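Local coordinates for protein Myo-inositol 2-dehydrogenase (Thermotoga maritima, PDB 3EZY) that catalyses the NAD(+)-dependent oxidation of myo-inositol to scyllo-inosose, probably as a step in myo-inositol degradation, at residues 152-157 with 235-240. Residues are numbered along the deposited sequence; the frame is centred on the assembly and turned at random.
Sequences SRDPAP and YGYDQR
Arg-153 reaches both Asp-238 and Tyr-235 through one nitrogen. Its NH1 forms a salt bridge to Asp-238 OD2 at 3.4 Å. The same NH1 donates to Tyr-235 OH at 3.0 Å. That hydroxyl lies in the guanidinium plane, and the tyrosine ring stands almost perpendicular to it (89°). Tyr-235 OH in turn donates to Asp-238 OD2, a very short bond. Arg-240 grips the same carboxylate side-on: NE meets OD1 on its syn lone pair, and NH2 meets OD2. With Asp-238 CG anti to the backbone N (chi1 -166°), the carboxylate faces both arginines, whose nearest nitrogens, Arg-153 NH1 and Arg-240 NH2, are 3.7 Å apart. Their like charges are probably offset by Asp-238 and by Glu-242 of a second subunit, which pairs with both. Arg-153 NH2 also bridges to Asp-228.

The backbones pair antiparallel. Arg-153 N donates to Asp-238 O at 2.8 Å, and Asp-238 N returns the bond to Arg-153 O at 3.0 Å. Ser-152 and Gln-239 form the neighbouring non-hydrogen-bonded pair, with side chains on the other face of the sheet. There a water links Asp-154 OD1 to Gln-239 NE2, which also bonds Tyr-281.

Beyond the strands, Pro-155 lies over the ring of Tyr-237. Its CD sits 3.6 Å from the Tyr-237 ring centroid, nearly on the normal, in a CH-pi contact. The Tyr-237 ring also packs on Phe-277 and Arg-280 of helix 277-298 and meets Tyr-281 edge-to-face. An alanine at Tyr-237 would probably leave the Pro-155 ring without its aromatic platform and open a gap beside helix 277-298.

The arrangement is an antiparallel ladder between strands 145-153 and 238-245, neighbours in the mixed sheet of the Gfo/Idh/MocA C-terminal domain. The face carrying Arg-153 and Asp-238 meets a second subunit, so its salt-bridge network continues across the subunit interface.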
ATOM      1  N   SER A 152     -11.673  14.822   8.326  1.00 20.14           N
ATOM      2  CA  SER A 152     -10.672  15.694   8.948  1.00 21.11           C
ATOM      3  C   SER A 152     -10.762  15.593  10.435  1.00 20.62           C
ATOM      4  O   SER A 152     -11.740  16.070  11.043  1.00 20.34           O
ATOM      5  CB  SER A 152     -10.846  17.156   8.544  1.00 21.55           C
ATOM      6  OG  SER A 152     -10.618  17.289   7.144  1.00 24.35           O
ATOM      7  N   ARG A 153      -9.734  14.975  11.011  1.00 19.64           N
ATOM      8  CA  ARG A 153      -9.627  14.734  12.449  1.00 20.30           C
ATOM      9  C   ARG A 153      -8.271  15.278  12.940  1.00 20.80           C
ATOM     10  O   ARG A 153      -7.232  15.114  12.255  1.00 20.39           O
ATOM     11  CB  ARG A 153      -9.749  13.224  12.760  1.00 20.02           C
ATOM     12  CG  ARG A 153     -10.831  12.501  11.983  1.00 19.71           C
ATOM     13  CD  ARG A 153     -10.935  10.997  12.331  1.00 22.49           C
ATOM     14  NE  ARG A 153     -12.141  10.434  11.718  1.00 22.21           N
ATOM     15  CZ  ARG A 153     -12.212   9.279  11.078  1.00 22.95           C
ATOM     16  NH1 ARG A 153     -11.139   8.462  10.977  1.00 20.93           N
ATOM     17  NH2 ARG A 153     -13.379   8.936  10.539  1.00 21.98           N
ATOM     18  N   ASP A 154      -8.292  15.914  14.113  1.00 22.26           N
ATOM     19  CA  ASP A 154      -7.097  16.470  14.789  1.00 23.35           C
ATOM     20  C   ASP A 154      -6.632  15.492  15.867  1.00 22.88           C
ATOM     21  O   ASP A 154      -7.437  14.702  16.357  1.00 22.97           O
ATOM     22  CB  ASP A 154      -7.408  17.811  15.479  1.00 23.36           C
ATOM     23  CG  ASP A 154      -7.594  18.969  14.506  1.00 26.90           C
ATOM     24  OD1 ASP A 154      -7.116  18.915  13.342  1.00 29.25           O
ATOM     25  OD2 ASP A 154      -8.255  19.955  14.901  1.00 29.33           O
ATOM     26  N   PRO A 155      -5.334  15.522  16.219  1.00 23.29           N
ATOM     27  CA  PRO A 155      -4.874  14.634  17.306  1.00 24.59           C
ATOM     28  C   PRO A 155      -5.451  15.017  18.676  1.00 25.26           C
ATOM     29  O   PRO A 155      -5.670  14.123  19.510  1.00 26.22           O
ATOM     30  CB  PRO A 155      -3.339  14.794  17.315  1.00 24.51           C
ATOM     31  CG  PRO A 155      -3.022  15.868  16.291  1.00 24.49           C
ATOM     32  CD  PRO A 155      -4.215  16.000  15.380  1.00 23.82           C
ATOM     33  N   ALA A 156      -5.735  16.300  18.902  1.00 25.84           N
ATOM     34  CA  ALA A 156      -6.277  16.731  20.200  1.00 26.89           C
ATOM     35  C   ALA A 156      -7.192  17.930  20.059  1.00 28.16           C
ATOM     36  O   ALA A 156      -7.016  18.720  19.137  1.00 28.61           O
ATOM     37  CB  ALA A 156      -5.113  17.075  21.171  1.00 27.82           C
ATOM     38  N   PRO A 157      -8.172  18.077  20.978  1.00 28.88           N
ATOM     39  CA  PRO A 157      -8.986  19.292  21.009  1.00 29.21           C
ATOM     40  C   PRO A 157      -8.164  20.506  21.475  1.00 30.23           C
ATOM     41  O   PRO A 157      -7.166  20.321  22.192  1.00 30.31           O
ATOM     42  CB  PRO A 157     -10.100  18.971  22.022  1.00 29.18           C
ATOM     43  CG  PRO A 157      -9.901  17.498  22.455  1.00 30.75           C
ATOM     44  CD  PRO A 157      -8.531  17.090  22.021  1.00 28.90           C
ATOM     45  N   TYR A 235      -4.092   8.578  16.583  1.00 21.91           N
ATOM     46  CA  TYR A 235      -3.009   8.241  15.678  1.00 21.44           C
ATOM     47  C   TYR A 235      -2.409   9.433  14.958  1.00 21.22           C
ATOM     48  O   TYR A 235      -1.481   9.252  14.157  1.00 22.97           O
ATOM     49  CB  TYR A 235      -3.424   7.144  14.668  1.00 20.89           C
ATOM     50  CG  TYR A 235      -4.736   7.424  13.934  1.00 19.25           C
ATOM     51  CD1 TYR A 235      -4.733   8.033  12.692  1.00 19.38           C
ATOM     52  CD2 TYR A 235      -5.969   7.066  14.490  1.00 19.16           C
ATOM     53  CE1 TYR A 235      -5.932   8.286  11.985  1.00 16.91           C
ATOM     54  CE2 TYR A 235      -7.173   7.341  13.818  1.00 20.47           C
ATOM     55  CZ  TYR A 235      -7.141   7.941  12.559  1.00 19.19           C
ATOM     56  OH  TYR A 235      -8.343   8.194  11.897  1.00 20.98           O
ATOM     57  N   GLY A 236      -2.926  10.636  15.237  1.00 20.94           N
ATOM     58  CA  GLY A 236      -2.410  11.865  14.645  1.00 19.66           C
ATOM     59  C   GLY A 236      -3.396  12.468  13.657  1.00 20.27           C
ATOM     60  O   GLY A 236      -4.584  12.075  13.624  1.00 21.90           O
ATOM     61  N   TYR A 237      -2.962  13.441  12.865  1.00 19.07           N
ATOM     62  CA  TYR A 237      -3.884  14.012  11.877  1.00 19.38           C
ATOM     63  C   TYR A 237      -4.435  12.947  10.957  1.00 19.54           C
ATOM     64  O   TYR A 237      -3.713  12.034  10.548  1.00 19.70           O
ATOM     65  CB  TYR A 237      -3.187  15.048  11.038  1.00 20.05           C
ATOM     66  CG  TYR A 237      -2.841  16.279  11.829  1.00 19.89           C
ATOM     67  CD1 TYR A 237      -3.790  17.292  12.016  1.00 23.25           C
ATOM     68  CD2 TYR A 237      -1.596  16.425  12.406  1.00 17.93           C
ATOM     69  CE1 TYR A 237      -3.466  18.454  12.785  1.00 23.69           C
ATOM     70  CE2 TYR A 237      -1.259  17.613  13.141  1.00 19.80           C
ATOM     71  CZ  TYR A 237      -2.217  18.590  13.334  1.00 21.64           C
ATOM     72  OH  TYR A 237      -1.920  19.738  14.063  1.00 25.00           O
ATOM     73  N   ASP A 238      -5.716  13.067  10.623  1.00 19.93           N
ATOM     74  CA  ASP A 238      -6.318  12.256   9.590  1.00 19.66           C
ATOM     75  C   ASP A 238      -7.101  13.205   8.734  1.00 20.48           C
ATOM     76  O   ASP A 238      -8.207  13.604   9.116  1.00 20.91           O
ATOM     77  CB  ASP A 238      -7.280  11.227  10.184  1.00 18.95           C
ATOM     78  CG  ASP A 238      -7.656  10.146   9.185  1.00 20.34           C
ATOM     79  OD1 ASP A 238      -7.529  10.373   7.963  1.00 18.43           O
ATOM     80  OD2 ASP A 238      -8.099   9.066   9.618  1.00 20.96           O
ATOM     81  N   GLN A 239      -6.552  13.545   7.573  1.00 19.54           N
ATOM     82  CA  GLN A 239      -7.207  14.435   6.680  1.00 19.58           C
ATOM     83  C   GLN A 239      -7.182  13.839   5.269  1.00 19.89           C
ATOM     84  O   GLN A 239      -6.166  13.917   4.567  1.00 21.20           O
ATOM     85  CB  GLN A 239      -6.488  15.780   6.706  1.00 19.26           C
ATOM     86  CG  GLN A 239      -6.624  16.449   8.067  1.00 22.41           C
ATOM     87  CD  GLN A 239      -5.788  17.688   8.205  1.00 26.91           C
ATOM     88  OE1 GLN A 239      -4.874  17.918   7.437  1.00 31.19           O
ATOM     89  NE2 GLN A 239      -6.127  18.512   9.162  1.00 27.70           N
ATOM     90  N   ARG A 240      -8.266  13.163   4.895  1.00 18.32           N
ATOM     91  CA  ARG A 240      -8.308  12.518   3.606  1.00 18.04           C
ATOM     92  C   ARG A 240      -9.341  13.159   2.744  1.00 18.76           C
ATOM     93  O   ARG A 240     -10.329  13.660   3.234  1.00 18.92           O
ATOM     94  CB  ARG A 240      -8.625  11.023   3.749  1.00 17.81           C
ATOM     95  CG  ARG A 240      -7.423  10.199   4.265  1.00 19.16           C
ATOM     96  CD  ARG A 240      -7.858   8.802   4.580  1.00 18.26           C
ATOM     97  NE  ARG A 240      -8.487   8.767   5.893  1.00 18.93           N
ATOM     98  CZ  ARG A 240      -9.553   8.039   6.217  1.00 20.26           C
ATOM     99  NH1 ARG A 240     -10.169   7.334   5.303  1.00 18.94           N
ATOM    100  NH2 ARG A 240     -10.040   8.045   7.462  1.00 20.27           N
TER
HETATM  101  O   HOH W   1      -9.377  16.428   4.988  1.00 26.52           O
HETATM  102  O   HOH W   2      -7.938  17.947  10.822  1.00 30.33           O